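Long-range contacts in benzoate transport porin BenP (PDB 5DL8), which probably forms a channel across the outer membrane of Acinetobacter baumannii for small molecules, perhaps including benzoate: residues F28-A33 and Q52-F57; A85-S90 and Q106-D111; V98-K103 and R178-F183; S110-Y115 and R146-S151; A378-R383 and R398-Y403. All coordinates share one frame; numbering follows the deposited sequence.

Interaction 1: F28-A33 and Q52-F57; sequences FTLKNA and QAASLF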
# COMPACT_ATOMS: atom_id res chain seq x y z
N PHE A 28 2.71 18.20 -8.59
CA PHE A 28 3.40 18.86 -7.50
C PHE A 28 2.63 18.66 -6.22
O PHE A 28 1.43 18.92 -6.16
CB PHE A 28 3.49 20.38 -7.73
CG PHE A 28 4.20 21.10 -6.64
CD1 PHE A 28 5.53 20.86 -6.40
CD2 PHE A 28 3.55 21.97 -5.81
CE1 PHE A 28 6.19 21.44 -5.32
CE2 PHE A 28 4.22 22.60 -4.76
CZ PHE A 28 5.53 22.34 -4.51
N THR A 29 3.33 18.24 -5.18
CA THR A 29 2.72 18.08 -3.88
C THR A 29 3.55 18.75 -2.74
O THR A 29 4.72 18.98 -2.84
CB THR A 29 2.45 16.60 -3.45
OG1 THR A 29 3.66 15.96 -3.13
CG2 THR A 29 1.70 15.73 -4.50
N LEU A 30 2.81 18.96 -1.64
CA LEU A 30 3.20 19.35 -0.32
C LEU A 30 2.43 18.49 0.68
O LEU A 30 1.23 18.21 0.57
CB LEU A 30 2.93 20.87 -0.01
CG LEU A 30 3.55 21.91 -0.94
CD1 LEU A 30 2.91 23.27 -0.74
CD2 LEU A 30 5.02 22.05 -0.75
N LYS A 31 3.20 18.09 1.68
CA LYS A 31 2.69 17.38 2.82
C LYS A 31 3.34 17.85 4.18
O LYS A 31 4.56 17.63 4.45
CB LYS A 31 3.01 15.88 2.63
CG LYS A 31 2.18 15.02 3.63
CD LYS A 31 2.40 13.51 3.49
CE LYS A 31 1.53 12.94 2.35
NZ LYS A 31 1.87 11.44 2.15
N ASN A 32 2.49 18.31 5.06
CA ASN A 32 2.81 18.61 6.43
C ASN A 32 2.21 17.45 7.18
O ASN A 32 0.99 17.33 7.24
CB ASN A 32 2.11 19.89 6.88
CG ASN A 32 2.58 20.42 8.30
OD1 ASN A 32 2.18 19.94 9.37
ND2 ASN A 32 3.37 21.47 8.27
N ALA A 33 3.06 16.66 7.83
CA ALA A 33 2.64 15.38 8.44
C ALA A 33 3.03 15.33 9.89
O ALA A 33 4.22 15.41 10.21
CB ALA A 33 3.33 14.18 7.71
N GLN A 52 7.72 18.40 7.10
CA GLN A 52 7.22 19.10 5.90
C GLN A 52 7.96 18.59 4.69
O GLN A 52 9.20 18.48 4.75
CB GLN A 52 7.42 20.61 5.98
CG GLN A 52 6.98 21.38 4.77
CD GLN A 52 5.44 21.31 4.62
OE1 GLN A 52 4.69 21.58 5.57
NE2 GLN A 52 4.98 20.93 3.45
N ALA A 53 7.19 18.27 3.62
CA ALA A 53 7.73 17.70 2.38
C ALA A 53 7.25 18.49 1.17
O ALA A 53 6.20 19.14 1.22
CB ALA A 53 7.32 16.23 2.22
N ALA A 54 8.08 18.47 0.12
CA ALA A 54 7.76 18.97 -1.22
C ALA A 54 8.24 17.89 -2.24
O ALA A 54 9.28 17.29 -2.04
CB ALA A 54 8.41 20.29 -1.53
N SER A 55 7.41 17.66 -3.26
CA SER A 55 7.65 16.63 -4.25
C SER A 55 7.17 17.00 -5.62
O SER A 55 6.22 17.76 -5.77
CB SER A 55 6.93 15.34 -3.87
OG SER A 55 7.32 14.85 -2.61
N LEU A 56 7.83 16.42 -6.61
CA LEU A 56 7.46 16.60 -7.99
C LEU A 56 7.58 15.28 -8.80
O LEU A 56 8.55 14.51 -8.61
CB LEU A 56 8.38 17.68 -8.59
CG LEU A 56 8.06 18.13 -10.02
CD1 LEU A 56 6.67 18.69 -10.06
CD2 LEU A 56 9.11 19.10 -10.50
N PHE A 57 6.56 15.00 -9.59
CA PHE A 57 6.42 13.75 -10.38
C PHE A 57 6.10 14.12 -11.85
O PHE A 57 5.23 14.96 -12.16
CB PHE A 57 5.29 12.81 -9.87
CG PHE A 57 5.42 12.47 -8.42
CD1 PHE A 57 4.84 13.30 -7.45
CD2 PHE A 57 6.19 11.39 -8.00
CE1 PHE A 57 5.00 13.03 -6.10
CE2 PHE A 57 6.32 11.09 -6.65
CZ PHE A 57 5.77 11.93 -5.70
O HOH W 1 5.37 16.17 -0.88
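Asn32 and Gln52 face each other as a non-hydrogen-bonded antiparallel pair, and their side-chain amides are joined by a bond of 3.0 Å from Asn32 ND2 to Gln52 OE1. The donor arrives nearly along the Gln52 C=O axis (161° at the oxygen), although the two side chains cross at about a right angle and their amide planes are 53° apart. Gln52 is bent at chi2 (67°), which folds its amide back so that NE2 also donates to Ala53 O at 3.1 Å. Ala53 O thus has two donors, because Lys31 N reaches it at 3.2 Å. Trp50 NE1 donates to Asn32 OD1, so both ends of the Asn32 amide are fixed. On this same face Leu30 CD2 packs against Ala54 CB at 3.9 Å, and Leu56 CD1 lies at the edge of the Phe28 ring. The face bearing Thr29, Lys31, Ala53 and Ser55 is more polar: one water spans Thr29 OG1 (2.8 Å) and Ser55 OG (2.9 Å). Beneath these side chains, reciprocal N-H...O bonds link Thr29 with Ser55 and Lys31 with Ala53, the strand axes approaching to 4.7 Å. Strands 25-39 and 47-65 form a hairpin of the barrel wall, flanked by strand 394-406 next to the former and strand 72-87 next to the latter, while Lys31 NZ reaches the loop carrying Gln147.

Interaction 2: A85-S90 and Q106-D111; sequences AVRLSS and QSQASD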
# COMPACT_ATOMS: atom_id res chain seq x y z
N ALA A 85 11.74 15.71 2.25
CA ALA A 85 11.10 16.05 3.51
C ALA A 85 12.16 16.55 4.55
O ALA A 85 13.27 16.03 4.63
CB ALA A 85 10.41 14.87 4.10
N VAL A 86 11.76 17.55 5.35
CA VAL A 86 12.50 18.01 6.52
C VAL A 86 11.80 17.68 7.81
O VAL A 86 10.59 17.95 7.94
CB VAL A 86 12.63 19.54 6.45
CG1 VAL A 86 13.37 20.13 7.67
CG2 VAL A 86 13.49 19.86 5.25
N ARG A 87 12.54 17.09 8.77
CA ARG A 87 12.01 16.93 10.11
C ARG A 87 11.87 18.28 10.86
O ARG A 87 12.79 19.05 10.95
CB ARG A 87 12.88 16.02 10.97
CG ARG A 87 12.24 15.78 12.34
CD ARG A 87 12.77 14.51 13.06
NE ARG A 87 14.16 14.39 13.06
CZ ARG A 87 15.02 15.15 13.83
NH1 ARG A 87 14.59 16.08 14.69
NH2 ARG A 87 16.33 14.97 13.74
N LEU A 88 10.73 18.53 11.47
CA LEU A 88 10.54 19.74 12.27
C LEU A 88 10.50 19.54 13.75
O LEU A 88 10.76 20.52 14.50
CB LEU A 88 9.17 20.41 11.87
CG LEU A 88 8.91 20.77 10.41
CD1 LEU A 88 7.39 21.06 10.14
CD2 LEU A 88 9.74 21.99 10.02
N SER A 89 10.03 18.40 14.20
CA SER A 89 9.94 18.12 15.60
C SER A 89 11.37 17.81 16.10
O SER A 89 12.31 17.58 15.32
CB SER A 89 9.05 16.89 15.86
OG SER A 89 9.50 15.80 15.12
N SER A 90 11.50 17.69 17.38
CA SER A 90 12.80 17.45 17.99
C SER A 90 13.07 15.94 17.90
O SER A 90 12.14 15.13 17.71
CB SER A 90 12.77 17.98 19.44
OG SER A 90 11.98 17.03 20.13
N GLN A 106 21.42 6.17 16.86
CA GLN A 106 20.10 6.34 17.54
C GLN A 106 19.44 7.70 17.32
O GLN A 106 18.99 8.34 18.30
CB GLN A 106 20.23 6.14 19.05
CG GLN A 106 20.80 4.80 19.45
CD GLN A 106 19.67 3.96 19.98
OE1 GLN A 106 18.88 3.36 19.20
NE2 GLN A 106 19.55 3.95 21.33
N SER A 107 19.54 8.18 16.10
CA SER A 107 19.06 9.46 15.70
C SER A 107 18.07 9.41 14.51
O SER A 107 18.31 8.77 13.52
CB SER A 107 20.22 10.45 15.47
OG SER A 107 19.78 11.77 15.07
N GLN A 108 16.94 10.07 14.65
CA GLN A 108 16.00 10.23 13.51
C GLN A 108 16.65 11.17 12.54
O GLN A 108 17.26 12.12 12.98
CB GLN A 108 14.71 10.87 13.99
CG GLN A 108 13.94 10.07 15.03
CD GLN A 108 12.57 10.61 15.23
OE1 GLN A 108 12.26 11.42 16.22
NE2 GLN A 108 11.69 10.25 14.25
N ALA A 109 16.54 10.92 11.25
CA ALA A 109 17.19 11.80 10.24
C ALA A 109 16.61 13.22 10.33
O ALA A 109 15.40 13.40 10.63
CB ALA A 109 16.84 11.29 8.85
N SER A 110 17.42 14.21 10.03
CA SER A 110 16.86 15.58 10.10
C SER A 110 16.17 15.96 8.79
O SER A 110 15.35 16.85 8.79
CB SER A 110 17.93 16.59 10.60
OG SER A 110 18.96 16.51 9.72
N ASP A 111 16.45 15.22 7.72
CA ASP A 111 15.83 15.40 6.37
C ASP A 111 16.11 14.14 5.48
O ASP A 111 16.95 13.32 5.83
CB ASP A 111 16.26 16.74 5.73
CG ASP A 111 17.68 16.76 5.21
OD1 ASP A 111 18.49 15.94 5.54
OD2 ASP A 111 18.04 17.58 4.37
O HOH W 2 10.70 13.57 15.84
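Where strands 72-87 and 107-123 of the porin barrel run out into loops, their antiparallel pairing narrows to one bridge, Val86 opposite Asp111, with CA atoms 4.2 Å apart. The segment 106-111 opens with a G1 beta bulge, in which Gln106 and Ser107 together face Asn102. Hydrogen bonding is dominated by Arg87. Its backbone N donates to Ser110 O at 2.8 Å, and its guanidinium edge takes two further carbonyls of the same segment: NE bonds Ala109 O at 2.9 Å and NH2 bonds Gln108 O at 3.1 Å. Both carbonyls sit somewhat out of the guanidinium plane and receive their donors from above the carbonyl plane. A bend at chi3 (47°) turns the group to them, and NH1 bonds Ser89 O almost in plane, so carbonyls on both segments fix the orientation of the guanidinium and probably help to stabilise its charge. Apolar contact is slight, with Val86 CG2 lying 4.2 Å from Asp111 CB. The carboxylate of Asp111 turns to Tyr84 OH, hydrogen-bonded to OD2. Gln108 crosses Arg87 at about a right angle, and its OE1 accepts from Lys92 N. A water links Ser89 OG, Ser90 O and Gln108 OE1, the last at 2.7 Å.

Interaction 3: V98-K103 and R178-F183; sequences VLPFNK and RNEEDF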
# COMPACT_ATOMS: atom_id res chain seq x y z
N VAL A 98 8.57 6.48 9.70
CA VAL A 98 8.16 7.55 8.80
C VAL A 98 9.33 8.09 8.06
O VAL A 98 9.28 8.31 6.81
CB VAL A 98 7.46 8.75 9.54
CG1 VAL A 98 6.92 9.74 8.51
CG2 VAL A 98 6.28 8.20 10.35
N LEU A 99 10.37 8.39 8.85
CA LEU A 99 11.58 8.99 8.36
C LEU A 99 12.69 8.02 8.65
O LEU A 99 12.54 7.18 9.51
CB LEU A 99 11.95 10.37 9.06
CG LEU A 99 10.81 11.38 9.26
CD1 LEU A 99 11.24 12.56 10.23
CD2 LEU A 99 10.21 11.95 7.96
N PRO A 100 13.81 8.13 7.94
CA PRO A 100 14.88 7.19 8.26
C PRO A 100 15.29 7.33 9.73
O PRO A 100 15.07 8.45 10.34
CB PRO A 100 16.06 7.68 7.39
CG PRO A 100 15.43 8.47 6.30
CD PRO A 100 14.16 9.02 6.85
N PHE A 101 15.95 6.30 10.21
CA PHE A 101 16.47 6.29 11.52
C PHE A 101 17.88 5.74 11.51
O PHE A 101 18.15 4.68 10.97
CB PHE A 101 15.57 5.46 12.42
CG PHE A 101 16.07 5.35 13.88
CD1 PHE A 101 15.97 6.47 14.74
CD2 PHE A 101 16.52 4.10 14.41
CE1 PHE A 101 16.38 6.36 16.07
CE2 PHE A 101 16.94 4.00 15.75
CZ PHE A 101 16.85 5.13 16.58
N ASN A 102 18.81 6.47 12.04
CA ASN A 102 20.17 5.89 12.10
C ASN A 102 20.25 5.07 13.42
O ASN A 102 20.21 5.63 14.57
CB ASN A 102 21.18 7.03 12.01
CG ASN A 102 22.65 6.55 12.00
OD1 ASN A 102 22.96 5.43 12.27
ND2 ASN A 102 23.55 7.48 11.76
N LYS A 103 20.32 3.77 13.25
CA LYS A 103 20.34 2.82 14.37
C LYS A 103 21.57 2.76 15.22
O LYS A 103 21.53 2.20 16.30
CB LYS A 103 20.26 1.37 13.92
CG LYS A 103 19.19 0.94 12.95
CD LYS A 103 19.40 -0.61 12.83
CE LYS A 103 18.71 -1.33 14.00
NZ LYS A 103 17.24 -1.20 13.66
N ARG A 178 9.24 3.77 2.18
CA ARG A 178 8.67 5.07 2.45
C ARG A 178 9.62 5.96 3.38
O ARG A 178 9.71 7.13 3.18
CB ARG A 178 7.28 4.92 3.06
CG ARG A 178 7.30 4.47 4.50
CD ARG A 178 5.97 4.01 4.97
NE ARG A 178 5.97 3.65 6.41
CZ ARG A 178 5.03 2.86 7.00
NH1 ARG A 178 4.04 2.26 6.20
NH2 ARG A 178 5.07 2.61 8.34
N ASN A 179 10.38 5.34 4.29
CA ASN A 179 11.19 6.02 5.26
C ASN A 179 12.64 5.93 4.94
O ASN A 179 13.45 6.04 5.89
CB ASN A 179 10.92 5.47 6.71
CG ASN A 179 11.31 3.98 6.90
OD1 ASN A 179 11.06 3.16 6.08
ND2 ASN A 179 11.84 3.65 8.05
N GLU A 180 13.02 5.73 3.65
CA GLU A 180 14.43 5.61 3.32
C GLU A 180 14.71 6.34 2.04
O GLU A 180 13.83 6.54 1.25
CB GLU A 180 14.93 4.11 3.10
CG GLU A 180 14.62 3.12 4.18
CD GLU A 180 15.45 3.29 5.45
OE1 GLU A 180 16.39 4.16 5.49
OE2 GLU A 180 15.16 2.56 6.45
N GLU A 181 15.99 6.60 1.82
CA GLU A 181 16.47 7.35 0.65
C GLU A 181 16.89 6.53 -0.50
O GLU A 181 16.84 6.99 -1.59
CB GLU A 181 17.78 8.17 0.98
CG GLU A 181 17.55 9.27 2.04
CD GLU A 181 18.63 10.39 2.04
OE1 GLU A 181 19.79 10.13 2.08
OE2 GLU A 181 18.29 11.55 2.00
N ASP A 182 17.44 5.37 -0.25
CA ASP A 182 18.11 4.59 -1.27
C ASP A 182 17.24 3.39 -1.67
O ASP A 182 16.33 3.03 -0.97
CB ASP A 182 19.46 4.11 -0.71
CG ASP A 182 20.51 5.23 -0.72
OD1 ASP A 182 20.17 6.36 -1.22
OD2 ASP A 182 21.67 4.99 -0.27
N PHE A 183 17.59 2.81 -2.79
CA PHE A 183 17.00 1.58 -3.35
C PHE A 183 17.87 0.50 -2.79
O PHE A 183 19.08 0.57 -2.94
CB PHE A 183 17.00 1.58 -4.90
CG PHE A 183 15.90 2.41 -5.46
CD1 PHE A 183 14.60 1.88 -5.56
CD2 PHE A 183 16.13 3.77 -5.77
CE1 PHE A 183 13.57 2.66 -6.05
CE2 PHE A 183 15.08 4.59 -6.19
CZ PHE A 183 13.79 4.02 -6.35
O HOH W 3 12.01 5.09 11.12
O HOH W 4 15.74 3.83 8.79
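The Pro100 ring lies against the backbone carbonyl of Asn179, which points its oxygen at one face of the ring, near the middle, with Asn179 O 3.2 Å from Pro100 CG. The same oxygen is only 2.9 Å from Pro100 N, but the imide nitrogen carries no hydrogen, so this is close packing and not a hydrogen bond. In return the CB of Asn179 presses on the Val98-Leu99 peptide, 3.3 Å from Val98 O. Asn179 CG occupies the crowded position between its backbone N and carbonyl carbon (chi1 64°). Its amide reaches toward Leu99, where a water 2.7 Å from Leu99 O accepts a weak bond from Asn179 ND2. Glu180 starts away from Pro100 but is bent at chi2 (-73°), so its carboxylate curls back, bringing OE1 to 4.0 Å from Pro100 CB. Its second oxygen, Glu180 OE2, accepts from a water at 2.7 Å, and that water takes the N-H of Phe101 at 2.9 Å. Arg178 contributes chiefly backbone here: its guanidinium forms a salt bridge with Asp143 and its NE binds Thr97 O, while its carbonyl accepts from Tyr112 OH. The mostly buried contact thus joins loop residues 98-100, just before strand 101-102, to the loop between strands 165-176 and 187-190 of the porin beta-barrel. A carboxylate joined by water to the Phe101 N-H would probably be favoured in its charged form. Because Pro100 has no N-H to give Asn179 O, the direct contacts are essentially van der Waals and the polar links pass through waters.

Interaction 4: S110-Y115 and R146-S151; sequences SDYLKY and RQLLTS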
# COMPACT_ATOMS: atom_id res chain seq x y z
N SER A 110 17.42 14.21 10.03
CA SER A 110 16.86 15.58 10.10
C SER A 110 16.17 15.96 8.79
O SER A 110 15.35 16.85 8.79
CB SER A 110 17.93 16.59 10.60
OG SER A 110 18.96 16.51 9.72
N ASP A 111 16.45 15.22 7.72
CA ASP A 111 15.83 15.40 6.37
C ASP A 111 16.11 14.14 5.48
O ASP A 111 16.95 13.32 5.83
CB ASP A 111 16.26 16.74 5.73
CG ASP A 111 17.68 16.76 5.21
OD1 ASP A 111 18.49 15.94 5.54
OD2 ASP A 111 18.04 17.58 4.37
N TYR A 112 15.35 13.92 4.42
CA TYR A 112 15.72 12.85 3.47
C TYR A 112 15.14 13.19 2.11
O TYR A 112 14.15 13.91 2.02
CB TYR A 112 15.32 11.45 3.94
CG TYR A 112 13.87 11.02 3.87
CD1 TYR A 112 12.89 11.76 4.51
CD2 TYR A 112 13.51 9.72 3.35
CE1 TYR A 112 11.60 11.35 4.60
CE2 TYR A 112 12.15 9.30 3.36
CZ TYR A 112 11.20 10.10 4.01
OH TYR A 112 9.87 9.71 4.05
N LEU A 113 15.86 12.70 1.10
CA LEU A 113 15.65 12.95 -0.29
C LEU A 113 15.55 11.65 -1.01
O LEU A 113 16.53 10.83 -0.88
CB LEU A 113 16.88 13.65 -0.88
CG LEU A 113 16.84 13.94 -2.38
CD1 LEU A 113 15.82 15.00 -2.75
CD2 LEU A 113 18.23 14.42 -2.78
N LYS A 114 14.47 11.48 -1.78
CA LYS A 114 14.33 10.36 -2.80
C LYS A 114 14.34 10.97 -4.23
O LYS A 114 13.92 12.11 -4.39
CB LYS A 114 13.04 9.67 -2.61
CG LYS A 114 12.81 8.95 -1.31
CD LYS A 114 11.36 8.56 -1.22
CE LYS A 114 11.11 7.55 -0.13
NZ LYS A 114 11.69 6.20 -0.52
N TYR A 115 14.79 10.20 -5.21
CA TYR A 115 14.63 10.49 -6.60
C TYR A 115 14.74 9.18 -7.45
O TYR A 115 15.33 8.20 -7.03
CB TYR A 115 15.62 11.54 -7.13
CG TYR A 115 17.08 11.14 -6.97
CD1 TYR A 115 17.74 11.37 -5.79
CD2 TYR A 115 17.81 10.55 -8.03
CE1 TYR A 115 19.09 11.01 -5.62
CE2 TYR A 115 19.15 10.19 -7.89
CZ TYR A 115 19.77 10.43 -6.66
OH TYR A 115 21.08 10.16 -6.40
N ARG A 146 2.35 7.59 5.20
CA ARG A 146 3.18 8.34 6.17
C ARG A 146 3.66 9.68 5.56
O ARG A 146 2.81 10.54 5.31
CB ARG A 146 4.31 7.43 6.67
CG ARG A 146 3.91 6.15 7.41
CD ARG A 146 3.00 6.44 8.54
NE ARG A 146 2.98 5.36 9.53
CZ ARG A 146 2.40 4.14 9.40
NH1 ARG A 146 1.77 3.73 8.27
NH2 ARG A 146 2.52 3.29 10.41
N GLN A 147 4.96 9.81 5.24
CA GLN A 147 5.47 11.00 4.65
C GLN A 147 5.85 10.76 3.20
O GLN A 147 4.94 10.77 2.33
CB GLN A 147 6.59 11.60 5.53
CG GLN A 147 7.23 12.87 5.05
CD GLN A 147 6.25 13.92 4.56
OE1 GLN A 147 5.74 13.83 3.44
NE2 GLN A 147 6.03 14.97 5.36
N LEU A 148 7.10 10.49 2.89
CA LEU A 148 7.45 10.17 1.44
C LEU A 148 6.90 8.74 1.03
O LEU A 148 6.49 7.95 1.92
CB LEU A 148 8.92 10.41 1.15
CG LEU A 148 9.47 11.80 1.57
CD1 LEU A 148 10.91 11.99 1.08
CD2 LEU A 148 8.53 12.87 0.98
N LEU A 149 6.85 8.47 -0.27
CA LEU A 149 6.16 7.28 -0.87
C LEU A 149 7.18 6.22 -1.36
O LEU A 149 8.29 6.49 -1.92
CB LEU A 149 5.41 7.73 -2.08
CG LEU A 149 4.01 8.35 -2.01
CD1 LEU A 149 3.77 9.21 -0.83
CD2 LEU A 149 3.60 9.06 -3.29
N THR A 150 6.85 4.98 -1.07
CA THR A 150 7.60 3.79 -1.53
C THR A 150 7.55 3.71 -3.06
O THR A 150 6.52 3.98 -3.68
CB THR A 150 7.00 2.53 -0.86
OG1 THR A 150 6.98 2.80 0.54
CG2 THR A 150 7.77 1.16 -1.13
N SER A 151 8.68 3.46 -3.68
CA SER A 151 8.75 3.02 -5.06
C SER A 151 9.76 1.88 -5.18
O SER A 151 10.37 1.47 -4.15
CB SER A 151 9.12 4.22 -5.92
OG SER A 151 10.46 4.66 -5.68
O HOH W 5 10.53 6.11 -3.50
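Tyr112 presents one ring face to Leu148, whose CD1 stands 3.6 Å from the ring centroid and 16° off the normal, a clear CH-pi contact. The two side chains reach for each other tip to tip, and the packing is tight at the phenol end, with Leu148 CG 3.4 Å from Tyr112 CZ. There the hydroxyl meets the loop backbone: Leu148 N donates to Tyr112 OH at 3.1 Å. The same hydroxyl bonds Arg178 O, so it is gripped from two loops. Tyr112 CG sits in the crowded position between its backbone N and carbonyl carbon (chi1 75°), which carries the ring over to Leu148. Lys114 slides past Leu148 in the opposite direction, its CE lying 3.8 Å from Leu148 CB and 3.5 Å from Leu149 O. A bend at chi4 (-71°) leads NZ to a water, 3.2 Å away, that donates to Leu149 O and to Ser151 OG. Pro177 O and Glu180 O also accept from NZ, which probably helps to stabilise the charge of this buried lysine. The contact sets the loop bearing 146-151 against strand 107-123 of the beta-barrel, with strand 72-87 alongside supplying Gln83 to Leu149 N and strand 47-65 supplying Ser51 OG to Gln147.

Interaction 5: A378-R383 and R398-Y403; sequences ALQYIR and RLFVNY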
# COMPACT_ATOMS: atom_id res chain seq x y z
N ALA A 378 -6.10 20.09 1.25
CA ALA A 378 -6.98 19.15 1.99
C ALA A 378 -6.44 18.95 3.39
O ALA A 378 -5.21 19.11 3.59
CB ALA A 378 -7.08 17.76 1.24
N LEU A 379 -7.30 18.52 4.32
CA LEU A 379 -6.87 18.06 5.62
C LEU A 379 -7.30 16.58 5.78
O LEU A 379 -8.40 16.15 5.30
CB LEU A 379 -7.51 18.85 6.80
CG LEU A 379 -7.48 20.34 6.80
CD1 LEU A 379 -8.47 20.85 7.88
CD2 LEU A 379 -6.11 20.90 6.95
N GLN A 380 -6.49 15.85 6.54
CA GLN A 380 -6.80 14.49 6.91
C GLN A 380 -6.29 14.25 8.29
O GLN A 380 -5.10 14.63 8.60
CB GLN A 380 -6.13 13.50 5.94
CG GLN A 380 -6.57 12.02 6.12
CD GLN A 380 -5.79 11.14 5.20
OE1 GLN A 380 -4.56 10.93 5.37
NE2 GLN A 380 -6.46 10.67 4.18
N TYR A 381 -7.18 13.65 9.08
CA TYR A 381 -6.96 13.19 10.43
C TYR A 381 -7.35 11.67 10.54
O TYR A 381 -8.51 11.23 10.17
CB TYR A 381 -7.80 13.96 11.45
CG TYR A 381 -7.69 13.44 12.87
CD1 TYR A 381 -6.46 13.43 13.54
CD2 TYR A 381 -8.74 12.86 13.50
CE1 TYR A 381 -6.30 12.91 14.82
CE2 TYR A 381 -8.61 12.33 14.80
CZ TYR A 381 -7.36 12.35 15.46
OH TYR A 381 -7.19 11.81 16.74
N ILE A 382 -6.41 10.92 11.12
CA ILE A 382 -6.52 9.52 11.36
C ILE A 382 -6.23 9.21 12.82
O ILE A 382 -5.18 9.67 13.43
CB ILE A 382 -5.66 8.72 10.40
CG1 ILE A 382 -6.29 8.78 9.03
CG2 ILE A 382 -5.74 7.21 10.72
CD1 ILE A 382 -5.37 8.46 7.89
N ARG A 383 -7.15 8.49 13.43
CA ARG A 383 -7.01 8.06 14.82
C ARG A 383 -7.01 6.53 14.89
O ARG A 383 -8.00 5.88 14.48
CB ARG A 383 -8.11 8.66 15.76
CG ARG A 383 -8.17 8.10 17.18
CD ARG A 383 -6.95 8.59 17.95
NE ARG A 383 -6.83 7.90 19.27
CZ ARG A 383 -5.96 8.25 20.24
NH1 ARG A 383 -5.16 9.29 20.12
NH2 ARG A 383 -5.90 7.55 21.34
N ARG A 398 -2.57 10.84 13.49
CA ARG A 398 -1.93 11.27 12.26
C ARG A 398 -2.74 12.41 11.71
O ARG A 398 -3.99 12.26 11.56
CB ARG A 398 -1.87 10.17 11.23
CG ARG A 398 -1.26 8.82 11.71
CD ARG A 398 -1.03 7.91 10.52
NE ARG A 398 -0.73 6.54 10.90
CZ ARG A 398 -1.15 5.41 10.27
NH1 ARG A 398 -1.88 5.34 9.09
NH2 ARG A 398 -0.78 4.27 10.83
N LEU A 399 -2.03 13.51 11.42
CA LEU A 399 -2.64 14.77 10.98
C LEU A 399 -1.86 15.30 9.82
O LEU A 399 -0.60 15.40 9.87
CB LEU A 399 -2.67 15.84 12.10
CG LEU A 399 -3.50 17.16 11.84
CD1 LEU A 399 -5.04 16.98 11.60
CD2 LEU A 399 -3.32 18.17 12.96
N PHE A 400 -2.57 15.54 8.72
CA PHE A 400 -1.91 15.86 7.45
C PHE A 400 -2.53 17.10 6.89
O PHE A 400 -3.79 17.22 6.90
CB PHE A 400 -2.06 14.74 6.43
CG PHE A 400 -1.41 13.41 6.82
CD1 PHE A 400 -0.07 13.23 6.78
CD2 PHE A 400 -2.20 12.30 7.19
CE1 PHE A 400 0.52 12.03 7.15
CE2 PHE A 400 -1.66 11.05 7.52
CZ PHE A 400 -0.29 10.90 7.50
N VAL A 401 -1.69 18.01 6.37
CA VAL A 401 -2.16 19.04 5.51
C VAL A 401 -1.49 18.80 4.19
O VAL A 401 -0.28 18.92 4.08
CB VAL A 401 -1.78 20.45 5.97
CG1 VAL A 401 -2.36 21.53 5.01
CG2 VAL A 401 -2.23 20.70 7.41
N ASN A 402 -2.29 18.50 3.18
CA ASN A 402 -1.89 18.06 1.85
C ASN A 402 -2.19 19.12 0.84
O ASN A 402 -3.29 19.75 0.88
CB ASN A 402 -2.66 16.79 1.47
CG ASN A 402 -2.13 15.52 2.22
OD1 ASN A 402 -0.88 15.34 2.32
ND2 ASN A 402 -3.01 14.69 2.76
N TYR A 403 -1.28 19.29 -0.10
CA TYR A 403 -1.53 20.12 -1.28
C TYR A 403 -1.12 19.32 -2.50
O TYR A 403 -0.08 18.71 -2.49
CB TYR A 403 -0.71 21.38 -1.27
CG TYR A 403 -0.94 22.20 -2.52
CD1 TYR A 403 -2.05 23.06 -2.66
CD2 TYR A 403 -0.01 22.22 -3.52
CE1 TYR A 403 -2.24 23.84 -3.80
CE2 TYR A 403 -0.15 23.03 -4.62
CZ TYR A 403 -1.29 23.78 -4.78
OH TYR A 403 -1.33 24.53 -5.88
O HOH W 6 -2.43 11.91 3.76
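Arg398 begins the pairing by closing a two-way hydrogen-bonded pair with Ile382, Ile382 N reaching Arg398 O at 2.8 Å. The side chain runs out extended from CG to NE, and NE forms a salt bridge with Glu396. The strand pairing sets Arg398 CB 4.1 Å from Ile382 CB. Leu399, on the other face, has CG anti to the backbone N and brings CD1 to 4.1 Å from Tyr381 CB. The hydroxyl of Tyr381 is engaged by Asp397. Phe400 returns to the first face and makes the shortest backbone bond, Phe400 N to Gln380 O at 2.7 Å, almost along the C=O axis (168°). Its ring lies beside the Gln380 amide and points the same way, with the planes 74° apart and Phe400 CD2 3.3 Å from Gln380 OE1. A water over one face of that ring donates to Gln380 OE1 at 2.8 Å and accepts from Asn402 ND2, while Gln380 NE2 bonds Asn366. Val401 packs CG2 on Leu379 CD2 at 3.9 Å, and the Leu379 side chain is about 5 Å from a bound C8E detergent molecule. Asn402 completes the third backbone pair, with Ala378. One face is mixed (Gln380, Arg398 and Asn402 beside Ala378, Ile382 and Phe400), the other mostly apolar (Leu379, Tyr381, Leu399, Val401), consistent with a hairpin in the wall of an outer-membrane beta-barrel, as in the OprD porin family.

How the interactions relate
Interactions 5, 1 and 2 follow one another round the barrel wall. Strand 25-39 bonds to 394-406 through Leu30 O and Tyr403 N (2.8 Å), and strand 47-65 to 72-87 through Gln52 O and Val86 N (2.8 Å). Interactions 3 and 4 bring loops against this wall, their centres about 7 Å apart. Interaction 2 meets interaction 3 through Ala109 N and Pro100 O (3.0 Å) and interaction 4 through Ala85 O and Tyr112 N (3.0 Å). Interaction 4 also touches interaction 1, and interaction 5, where Arg146 NH2 lies 3.5 Å from Arg398 NH2. Such neighbouring arginines are consistent with the basic pore lining of OprD relatives. The calcium ligand Asp46 is about 10 Å, between side chains, from Gln108 in interaction 2.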